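Local coordinates for protein glucose-6-phosphate 1-dehydrogenase (Mycobacterium avium, PDB 4LGV) that probably catalyses the NADP-dependent oxidation of glucose 6-phosphate to 6-phosphogluconolactone, the entry step of the pentose phosphate pathway, at residues L51-I64 and E90-L104. Numbering follows the deposited sequence.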
ATOM      1  N   LEU A  51      19.795 -31.908 -33.217  1.00 24.99           N
ATOM      2  CA  LEU A  51      20.446 -31.383 -34.373  1.00 25.22           C
ATOM      3  C   LEU A  51      19.616 -31.589 -35.656  1.00 25.22           C
ATOM      4  O   LEU A  51      19.485 -30.688 -36.514  1.00 23.70           O
ATOM      5  CB  LEU A  51      21.820 -32.035 -34.544  1.00 26.73           C
ATOM      6  CG  LEU A  51      22.832 -31.706 -33.451  1.00 26.15           C
ATOM      7  CD1 LEU A  51      24.079 -32.557 -33.616  1.00 25.64           C
ATOM      8  CD2 LEU A  51      23.185 -30.257 -33.499  1.00 25.81           C
ATOM      9  N   TYR A  52      19.045 -32.779 -35.775  1.00 24.96           N
ATOM     10  CA  TYR A  52      18.157 -33.104 -36.899  1.00 25.06           C
ATOM     11  C   TYR A  52      17.009 -32.113 -36.966  1.00 25.74           C
ATOM     12  O   TYR A  52      16.659 -31.603 -38.070  1.00 25.84           O
ATOM     13  CB  TYR A  52      17.641 -34.557 -36.778  1.00 24.67           C
ATOM     14  CG  TYR A  52      16.614 -34.923 -37.794  1.00 24.54           C
ATOM     15  CD1 TYR A  52      16.992 -35.380 -39.057  1.00 24.98           C
ATOM     16  CD2 TYR A  52      15.245 -34.798 -37.523  1.00 24.82           C
ATOM     17  CE1 TYR A  52      16.041 -35.630 -40.034  1.00 25.13           C
ATOM     18  CE2 TYR A  52      14.284 -35.086 -38.492  1.00 25.27           C
ATOM     19  CZ  TYR A  52      14.689 -35.505 -39.720  1.00 25.24           C
ATOM     20  OH  TYR A  52      13.740 -35.792 -40.661  1.00 29.07           O
ATOM     21  N   ARG A  53      16.391 -31.827 -35.819  1.00 25.49           N
ATOM     22  CA  ARG A  53      15.213 -30.914 -35.803  1.00 26.29           C
ATOM     23  C   ARG A  53      15.609 -29.485 -36.143  1.00 26.62           C
ATOM     24  O   ARG A  53      14.899 -28.770 -36.841  1.00 25.99           O
ATOM     25  CB  ARG A  53      14.495 -30.959 -34.451  1.00 27.34           C
ATOM     26  CG  ARG A  53      13.796 -32.289 -34.175  1.00 28.17           C
ATOM     27  CD  ARG A  53      13.406 -32.442 -32.707  1.00 30.69           C
ATOM     28  NE  ARG A  53      12.492 -31.414 -32.207  1.00 31.28           N
ATOM     29  CZ  ARG A  53      11.162 -31.500 -32.221  1.00 32.18           C
ATOM     30  NH1 ARG A  53      10.544 -32.567 -32.662  1.00 31.92           N
ATOM     31  NH2 ARG A  53      10.449 -30.499 -31.741  1.00 34.16           N
ATOM     32  N   LEU A  54      16.787 -29.078 -35.698  1.00 28.12           N
ATOM     33  CA  LEU A  54      17.268 -27.739 -36.021  1.00 28.57           C
ATOM     34  C   LEU A  54      17.533 -27.671 -37.521  1.00 29.90           C
ATOM     35  O   LEU A  54      17.209 -26.670 -38.164  1.00 30.45           O
ATOM     36  CB  LEU A  54      18.498 -27.386 -35.208  1.00 29.22           C
ATOM     37  CG  LEU A  54      18.303 -27.139 -33.700  1.00 29.59           C
ATOM     38  CD1 LEU A  54      19.644 -27.198 -32.967  1.00 30.19           C
ATOM     39  CD2 LEU A  54      17.659 -25.805 -33.440  1.00 30.52           C
ATOM     40  N   GLU A  55      18.075 -28.751 -38.089  1.00 29.34           N
ATOM     41  CA  GLU A  55      18.277 -28.829 -39.538  1.00 29.57           C
ATOM     42  C   GLU A  55      16.979 -28.758 -40.299  1.00 29.96           C
ATOM     43  O   GLU A  55      16.868 -28.026 -41.275  1.00 31.28           O
ATOM     44  CB  GLU A  55      18.990 -30.122 -39.911  1.00 29.52           C
ATOM     45  CG  GLU A  55      19.356 -30.233 -41.376  1.00 29.13           C
ATOM     46  CD  GLU A  55      20.438 -29.267 -41.731  1.00 29.82           C
ATOM     47  OE1 GLU A  55      21.586 -29.467 -41.293  1.00 29.18           O
ATOM     48  OE2 GLU A  55      20.145 -28.287 -42.420  1.00 30.77           O
ATOM     49  N   ARG A  56      15.987 -29.512 -39.867  1.00 30.18           N
ATOM     50  CA  ARG A  56      14.680 -29.400 -40.477  1.00 31.66           C
ATOM     51  C   ARG A  56      14.114 -27.979 -40.482  1.00 33.47           C
ATOM     52  O   ARG A  56      13.496 -27.575 -41.438  1.00 35.63           O
ATOM     53  CB  ARG A  56      13.660 -30.345 -39.809  1.00 31.14           C
ATOM     54  CG  ARG A  56      12.280 -30.296 -40.488  1.00 31.14           C
ATOM     55  CD  ARG A  56      11.389 -31.420 -39.980  1.00 32.18           C
ATOM     56  NE  ARG A  56      11.106 -31.261 -38.547  1.00 34.67           N
ATOM     57  CZ  ARG A  56      10.938 -32.247 -37.656  1.00 35.03           C
ATOM     58  NH1 ARG A  56      10.993 -33.522 -38.019  1.00 34.76           N
ATOM     59  NH2 ARG A  56      10.682 -31.934 -36.382  1.00 35.07           N
ATOM     60  N   ARG A  57      14.274 -27.260 -39.380  1.00 36.74           N
ATOM     61  CA  ARG A  57      13.813 -25.864 -39.267  1.00 39.44           C
ATOM     62  C   ARG A  57      14.774 -24.872 -39.953  1.00 39.56           C
ATOM     63  O   ARG A  57      14.587 -23.658 -39.854  1.00 39.00           O
ATOM     64  CB  ARG A  57      13.694 -25.468 -37.795  1.00 38.71           C
ATOM     65  CG  ARG A  57      12.599 -26.209 -37.069  1.00 41.44           C
ATOM     66  CD  ARG A  57      12.208 -25.534 -35.759  1.00 43.96           C
ATOM     67  NE  ARG A  57      13.239 -25.707 -34.751  1.00 44.48           N
ATOM     68  CZ  ARG A  57      13.361 -26.773 -33.945  1.00 49.65           C
ATOM     69  NH1 ARG A  57      12.509 -27.791 -34.001  1.00 49.44           N
ATOM     70  NH2 ARG A  57      14.360 -26.830 -33.064  1.00 50.75           N
ATOM     71  N   GLU A  58      15.803 -25.405 -40.615  1.00 39.27           N
ATOM     72  CA  GLU A  58      16.811 -24.615 -41.325  1.00 40.55           C
ATOM     73  C   GLU A  58      17.585 -23.686 -40.390  1.00 40.25           C
ATOM     74  O   GLU A  58      18.015 -22.641 -40.793  1.00 40.57           O
ATOM     75  CB  GLU A  58      16.183 -23.833 -42.478  1.00 43.73           C
ATOM     76  CG  GLU A  58      15.529 -24.745 -43.527  1.00 48.60           C
ATOM     77  CD  GLU A  58      14.766 -24.013 -44.616  1.00 50.84           C
ATOM     78  OE1 GLU A  58      14.507 -22.798 -44.504  1.00 58.39           O
ATOM     79  OE2 GLU A  58      14.408 -24.668 -45.587  1.00 51.69           O
ATOM     80  N   GLU A  59      17.799 -24.112 -39.156  1.00 40.34           N
ATOM     81  CA  GLU A  59      18.505 -23.311 -38.173  1.00 40.41           C
ATOM     82  C   GLU A  59      19.990 -23.689 -37.978  1.00 38.99           C
ATOM     83  O   GLU A  59      20.697 -22.991 -37.272  1.00 38.09           O
ATOM     84  CB  GLU A  59      17.740 -23.308 -36.842  1.00 41.33           C
ATOM     85  CG  GLU A  59      16.455 -22.474 -36.911  1.00 45.69           C
ATOM     86  CD  GLU A  59      15.527 -22.635 -35.688  1.00 48.89           C
ATOM     87  OE1 GLU A  59      15.537 -23.661 -34.986  1.00 49.42           O
ATOM     88  OE2 GLU A  59      14.755 -21.710 -35.415  1.00 58.07           O
ATOM     89  N   LEU A  60      20.461 -24.744 -38.628  1.00 37.29           N
ATOM     90  CA  LEU A  60      21.907 -25.064 -38.646  1.00 36.11           C
ATOM     91  C   LEU A  60      22.559 -24.440 -39.877  1.00 37.15           C
ATOM     92  O   LEU A  60      22.096 -24.643 -41.005  1.00 39.09           O
ATOM     93  CB  LEU A  60      22.130 -26.574 -38.707  1.00 33.42           C
ATOM     94  CG  LEU A  60      21.668 -27.408 -37.498  1.00 31.50           C
ATOM     95  CD1 LEU A  60      22.018 -28.868 -37.714  1.00 31.00           C
ATOM     96  CD2 LEU A  60      22.287 -26.926 -36.199  1.00 30.61           C
ATOM     97  N   GLU A  61      23.608 -23.659 -39.662  1.00 38.29           N
ATOM     98  CA  GLU A  61      24.271 -22.947 -40.767  1.00 41.95           C
ATOM     99  C   GLU A  61      25.783 -23.148 -40.789  1.00 39.88           C
ATOM    100  O   GLU A  61      26.441 -22.541 -41.601  1.00 41.66           O
ATOM    101  CB  GLU A  61      23.993 -21.428 -40.692  1.00 44.98           C
ATOM    102  CG  GLU A  61      22.509 -21.039 -40.691  1.00 48.45           C
ATOM    103  CD  GLU A  61      22.190 -19.642 -40.126  1.00 49.87           C
ATOM    104  OE1 GLU A  61      22.926 -19.097 -39.262  1.00 51.51           O
ATOM    105  OE2 GLU A  61      21.137 -19.114 -40.527  1.00 50.34           O
ATOM    106  N   HIS A  62      26.306 -23.991 -39.904  1.00 36.56           N
ATOM    107  CA  HIS A  62      27.726 -24.094 -39.662  1.00 35.63           C
ATOM    108  C   HIS A  62      28.166 -25.560 -39.487  1.00 33.40           C
ATOM    109  O   HIS A  62      27.371 -26.416 -39.123  1.00 33.01           O
ATOM    110  CB  HIS A  62      28.100 -23.259 -38.415  1.00 37.70           C
ATOM    111  CG  HIS A  62      27.866 -21.789 -38.585  1.00 40.42           C
ATOM    112  ND1 HIS A  62      26.795 -21.130 -38.011  1.00 43.60           N
ATOM    113  CD2 HIS A  62      28.504 -20.872 -39.353  1.00 41.07           C
ATOM    114  CE1 HIS A  62      26.814 -19.856 -38.381  1.00 44.40           C
ATOM    115  NE2 HIS A  62      27.835 -19.681 -39.204  1.00 43.29           N
ATOM    116  N   PRO A  63      29.441 -25.849 -39.734  1.00 32.10           N
ATOM    117  CA  PRO A  63      29.940 -27.188 -39.535  1.00 31.07           C
ATOM    118  C   PRO A  63      29.905 -27.691 -38.069  1.00 30.02           C
ATOM    119  O   PRO A  63      29.897 -26.898 -37.101  1.00 29.16           O
ATOM    120  CB  PRO A  63      31.380 -27.098 -40.049  1.00 33.40           C
ATOM    121  CG  PRO A  63      31.441 -25.826 -40.876  1.00 34.26           C
ATOM    122  CD  PRO A  63      30.497 -24.917 -40.180  1.00 34.21           C
ATOM    123  N   ILE A  64      29.841 -29.007 -37.947  1.00 28.55           N
ATOM    124  CA  ILE A  64      29.784 -29.683 -36.684  1.00 27.83           C
ATOM    125  C   ILE A  64      30.852 -30.729 -36.662  1.00 27.87           C
ATOM    126  O   ILE A  64      30.891 -31.592 -37.526  1.00 29.95           O
ATOM    127  CB  ILE A  64      28.445 -30.383 -36.468  1.00 26.66           C
ATOM    128  CG1 ILE A  64      27.305 -29.379 -36.620  1.00 26.05           C
ATOM    129  CG2 ILE A  64      28.420 -30.988 -35.062  1.00 26.62           C
ATOM    130  CD1 ILE A  64      25.944 -30.023 -36.594  1.00 26.58           C
ATOM    131  N   GLU A  90      10.929 -39.648 -33.908  1.00 36.28           N
ATOM    132  CA  GLU A  90      10.947 -38.487 -34.806  1.00 36.39           C
ATOM    133  C   GLU A  90      10.651 -38.888 -36.268  1.00 36.01           C
ATOM    134  O   GLU A  90      11.175 -39.900 -36.771  1.00 36.06           O
ATOM    135  CB  GLU A  90      12.346 -37.823 -34.712  1.00 35.55           C
ATOM    136  CG  GLU A  90      12.491 -36.504 -35.449  1.00 35.72           C
ATOM    137  CD  GLU A  90      11.621 -35.434 -34.838  1.00 35.45           C
ATOM    138  OE1 GLU A  90      11.669 -35.234 -33.610  1.00 33.96           O
ATOM    139  OE2 GLU A  90      10.885 -34.819 -35.604  1.00 36.21           O
ATOM    140  N   THR A  91       9.793 -38.121 -36.937  1.00 35.01           N
ATOM    141  CA  THR A  91       9.545 -38.303 -38.369  1.00 32.31           C
ATOM    142  C   THR A  91      10.874 -38.104 -39.127  1.00 31.41           C
ATOM    143  O   THR A  91      11.513 -37.061 -39.012  1.00 30.70           O
ATOM    144  CB  THR A  91       8.518 -37.291 -38.885  1.00 33.34           C
ATOM    145  OG1 THR A  91       7.241 -37.524 -38.258  1.00 35.47           O
ATOM    146  CG2 THR A  91       8.327 -37.424 -40.415  1.00 34.68           C
ATOM    147  N   PHE A  92      11.274 -39.110 -39.889  1.00 30.17           N
ATOM    148  CA  PHE A  92      12.584 -39.137 -40.561  1.00 28.02           C
ATOM    149  C   PHE A  92      12.455 -38.769 -42.042  1.00 29.53           C
ATOM    150  O   PHE A  92      11.695 -39.400 -42.799  1.00 30.53           O
ATOM    151  CB  PHE A  92      13.241 -40.521 -40.437  1.00 25.66           C
ATOM    152  CG  PHE A  92      14.684 -40.532 -40.865  1.00 24.09           C
ATOM    153  CD1 PHE A  92      15.673 -40.210 -39.971  1.00 23.22           C
ATOM    154  CD2 PHE A  92      15.040 -40.828 -42.160  1.00 24.25           C
ATOM    155  CE1 PHE A  92      16.990 -40.205 -40.347  1.00 23.23           C
ATOM    156  CE2 PHE A  92      16.366 -40.837 -42.566  1.00 23.42           C
ATOM    157  CZ  PHE A  92      17.342 -40.516 -41.659  1.00 24.15           C
ATOM    158  N   ASP A  93      13.154 -37.716 -42.427  1.00 28.83           N
ATOM    159  CA  ASP A  93      13.215 -37.241 -43.819  1.00 29.17           C
ATOM    160  C   ASP A  93      14.684 -37.302 -44.236  1.00 27.99           C
ATOM    161  O   ASP A  93      15.538 -36.662 -43.643  1.00 25.82           O
ATOM    162  CB  ASP A  93      12.642 -35.828 -43.866  1.00 30.94           C
ATOM    163  CG  ASP A  93      12.786 -35.150 -45.199  1.00 35.63           C
ATOM    164  OD1 ASP A  93      13.635 -35.543 -46.033  1.00 38.33           O
ATOM    165  OD2 ASP A  93      11.967 -34.223 -45.466  1.00 37.89           O
ATOM    166  N   ASP A  94      14.951 -38.132 -45.224  1.00 27.72           N
ATOM    167  CA  ASP A  94      16.276 -38.453 -45.667  1.00 28.55           C
ATOM    168  C   ASP A  94      17.011 -37.261 -46.262  1.00 29.48           C
ATOM    169  O   ASP A  94      18.238 -37.175 -46.113  1.00 33.01           O
ATOM    170  CB  ASP A  94      16.231 -39.643 -46.617  1.00 29.23           C
ATOM    171  CG  ASP A  94      17.606 -40.377 -46.760  1.00 29.79           C
ATOM    172  OD1 ASP A  94      18.461 -40.416 -45.823  1.00 30.48           O
ATOM    173  OD2 ASP A  94      17.825 -40.941 -47.848  1.00 29.51           O
ATOM    174  N   ALA A  95      16.307 -36.354 -46.936  1.00 28.50           N
ATOM    175  CA  ALA A  95      16.923 -35.122 -47.435  1.00 29.94           C
ATOM    176  C   ALA A  95      17.420 -34.242 -46.300  1.00 29.19           C
ATOM    177  O   ALA A  95      18.496 -33.643 -46.407  1.00 32.22           O
ATOM    178  CB  ALA A  95      15.952 -34.316 -48.319  1.00 31.65           C
ATOM    179  N   VAL A  96      16.639 -34.151 -45.221  1.00 27.33           N
ATOM    180  CA  VAL A  96      17.021 -33.386 -44.041  1.00 24.95           C
ATOM    181  C   VAL A  96      18.233 -34.011 -43.434  1.00 24.50           C
ATOM    182  O   VAL A  96      19.169 -33.303 -43.035  1.00 24.82           O
ATOM    183  CB  VAL A  96      15.874 -33.313 -43.012  1.00 24.99           C
ATOM    184  CG1 VAL A  96      16.315 -32.645 -41.719  1.00 24.55           C
ATOM    185  CG2 VAL A  96      14.659 -32.550 -43.589  1.00 25.46           C
ATOM    186  N   PHE A  97      18.224 -35.338 -43.311  1.00 23.94           N
ATOM    187  CA  PHE A  97      19.339 -36.039 -42.693  1.00 23.88           C
ATOM    188  C   PHE A  97      20.608 -35.835 -43.516  1.00 23.86           C
ATOM    189  O   PHE A  97      21.674 -35.589 -42.961  1.00 23.94           O
ATOM    190  CB  PHE A  97      19.072 -37.534 -42.511  1.00 24.50           C
ATOM    191  CG  PHE A  97      20.215 -38.269 -41.904  1.00 24.30           C
ATOM    192  CD1 PHE A  97      20.345 -38.294 -40.553  1.00 24.64           C
ATOM    193  CD2 PHE A  97      21.227 -38.840 -42.698  1.00 25.82           C
ATOM    194  CE1 PHE A  97      21.422 -38.904 -39.944  1.00 24.93           C
ATOM    195  CE2 PHE A  97      22.339 -39.454 -42.097  1.00 26.10           C
ATOM    196  CZ  PHE A  97      22.413 -39.489 -40.704  1.00 25.72           C
ATOM    197  N   ASP A  98      20.472 -35.867 -44.838  1.00 24.55           N
ATOM    198  CA  ASP A  98      21.638 -35.669 -45.711  1.00 26.04           C
ATOM    199  C   ASP A  98      22.257 -34.281 -45.538  1.00 25.35           C
ATOM    200  O   ASP A  98      23.475 -34.151 -45.594  1.00 24.76           O
ATOM    201  CB  ASP A  98      21.353 -35.962 -47.209  1.00 26.47           C
ATOM    202  CG  ASP A  98      21.314 -37.456 -47.542  1.00 26.83           C
ATOM    203  OD1 ASP A  98      21.677 -38.290 -46.685  1.00 26.51           O
ATOM    204  OD2 ASP A  98      20.904 -37.804 -48.696  1.00 26.86           O
ATOM    205  N   ARG A  99      21.433 -33.261 -45.310  1.00 26.87           N
ATOM    206  CA  ARG A  99      21.978 -31.903 -45.021  1.00 28.35           C
ATOM    207  C   ARG A  99      22.762 -31.921 -43.727  1.00 28.46           C
ATOM    208  O   ARG A  99      23.819 -31.357 -43.651  1.00 29.78           O
ATOM    209  CB  ARG A  99      20.900 -30.851 -44.907  1.00 28.13           C
ATOM    210  CG  ARG A  99      20.359 -30.363 -46.254  1.00 29.52           C
ATOM    211  CD  ARG A  99      19.784 -28.959 -46.120  1.00 29.78           C
ATOM    212  NE  ARG A  99      18.814 -28.846 -45.025  1.00 29.02           N
ATOM    213  CZ  ARG A  99      17.515 -29.111 -45.114  1.00 29.31           C
ATOM    214  NH1 ARG A  99      16.984 -29.555 -46.237  1.00 28.56           N
ATOM    215  NH2 ARG A  99      16.727 -28.904 -44.051  1.00 30.19           N
ATOM    216  N   LEU A 100      22.254 -32.623 -42.732  1.00 28.65           N
ATOM    217  CA  LEU A 100      22.949 -32.692 -41.460  1.00 28.62           C
ATOM    218  C   LEU A 100      24.283 -33.428 -41.653  1.00 28.83           C
ATOM    219  O   LEU A 100      25.303 -32.977 -41.167  1.00 29.07           O
ATOM    220  CB  LEU A 100      22.087 -33.400 -40.411  1.00 27.49           C
ATOM    221  CG  LEU A 100      22.730 -33.705 -39.048  1.00 28.64           C
ATOM    222  CD1 LEU A 100      23.275 -32.436 -38.413  1.00 28.82           C
ATOM    223  CD2 LEU A 100      21.695 -34.360 -38.136  1.00 28.14           C
ATOM    224  N   ALA A 101      24.259 -34.568 -42.325  1.00 28.38           N
ATOM    225  CA  ALA A 101      25.481 -35.343 -42.573  1.00 28.54           C
ATOM    226  C   ALA A 101      26.520 -34.519 -43.291  1.00 29.16           C
ATOM    227  O   ALA A 101      27.699 -34.577 -42.966  1.00 30.43           O
ATOM    228  CB  ALA A 101      25.153 -36.572 -43.375  1.00 28.78           C
ATOM    229  N   GLY A 102      26.071 -33.701 -44.231  1.00 29.64           N
ATOM    230  CA  GLY A 102      26.956 -32.777 -44.948  1.00 30.48           C
ATOM    231  C   GLY A 102      27.725 -31.792 -44.098  1.00 31.06           C
ATOM    232  O   GLY A 102      28.791 -31.331 -44.520  1.00 30.86           O
ATOM    233  N   ARG A 103      27.197 -31.465 -42.908  1.00 29.97           N
ATOM    234  CA  ARG A 103      27.855 -30.546 -41.973  1.00 30.34           C
ATOM    235  C   ARG A 103      28.795 -31.259 -40.992  1.00 29.37           C
ATOM    236  O   ARG A 103      29.605 -30.613 -40.323  1.00 26.80           O
ATOM    237  CB  ARG A 103      26.818 -29.855 -41.106  1.00 30.31           C
ATOM    238  CG  ARG A 103      25.837 -29.050 -41.876  1.00 33.07           C
ATOM    239  CD  ARG A 103      24.860 -28.315 -40.941  1.00 33.06           C
ATOM    240  NE  ARG A 103      23.707 -27.924 -41.722  1.00 34.59           N
ATOM    241  CZ  ARG A 103      23.690 -26.957 -42.640  1.00 38.15           C
ATOM    242  NH1 ARG A 103      24.767 -26.198 -42.885  1.00 39.07           N
ATOM    243  NH2 ARG A 103      22.546 -26.724 -43.312  1.00 38.24           N
ATOM    244  N   LEU A 104      28.650 -32.571 -40.882  1.00 29.22           N
ATOM    245  CA  LEU A 104      29.281 -33.325 -39.808  1.00 30.35           C
ATOM    246  C   LEU A 104      30.640 -33.885 -40.193  1.00 29.98           C
ATOM    247  O   LEU A 104      30.800 -34.408 -41.269  1.00 30.93           O
ATOM    248  CB  LEU A 104      28.370 -34.466 -39.428  1.00 32.30           C
ATOM    249  CG  LEU A 104      28.540 -35.115 -38.053  1.00 35.83           C
ATOM    250  CD1 LEU A 104      28.478 -34.120 -36.902  1.00 35.75           C
ATOM    251  CD2 LEU A 104      27.422 -36.148 -37.890  1.00 36.69           C
TER
HETATM  252  O   HOH W   1      11.171 -34.789 -40.194  1.00 41.75           O
HETATM  253  O   HOH W   2      13.610 -28.792 -43.825  1.00 33.83           O
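The C-terminal end of helix 41-56, residues 51-56 with Tyr52 and Glu55, crosses helix 94-103 at 108° with the segment axes 9.1 Å apart, in the Rossmann-type nucleotide-binding domain, where Ile64 and Leu104 begin neighbouring parallel strands of the sheet. Glu55 is a knob in the hole formed by Val96, Arg99, Leu100 and Arg103. CG stands anti to the backbone N (chi1 -175°) and the chain bends at chi2, which turns the carboxylate towards both arginines. Arg103 meets it side-on and almost coplanar, NE to OE1 at 2.7 Å and NH2 to OE2 at 3.0 Å, each on a syn lone pair. Arg99 NE instead reaches OE2 from above the carboxylate plane, while its NH2 bonds Glu55 O 2.9 Å away, on the face opposite Glu58 N, whose bond belongs to the Schellman motif ending the helix. Leu60 O lies over one face of the Arg103 guanidinium. Alongside, Leu100 CD1 packs against Leu60 CD1 and Ile64 CD1.

At the other end, Glu90 OE2 accepts from both NH1 and NH2 of Arg56, gripped end-on, and OE1 receives a bond from Arg53 NH1 at 3.0 Å; Arg49 also bridges Glu90, and Arg53 is tied to Glu417. The Tyr52 ring lies between Val96 CG1, 3.4 Å from CE1, and Glu90 CG. Its OH accepts a hydrogen bond from Asp93 N at 2.7 Å, and one water joins Tyr52 OH, Arg56 NH1 and Thr91 O.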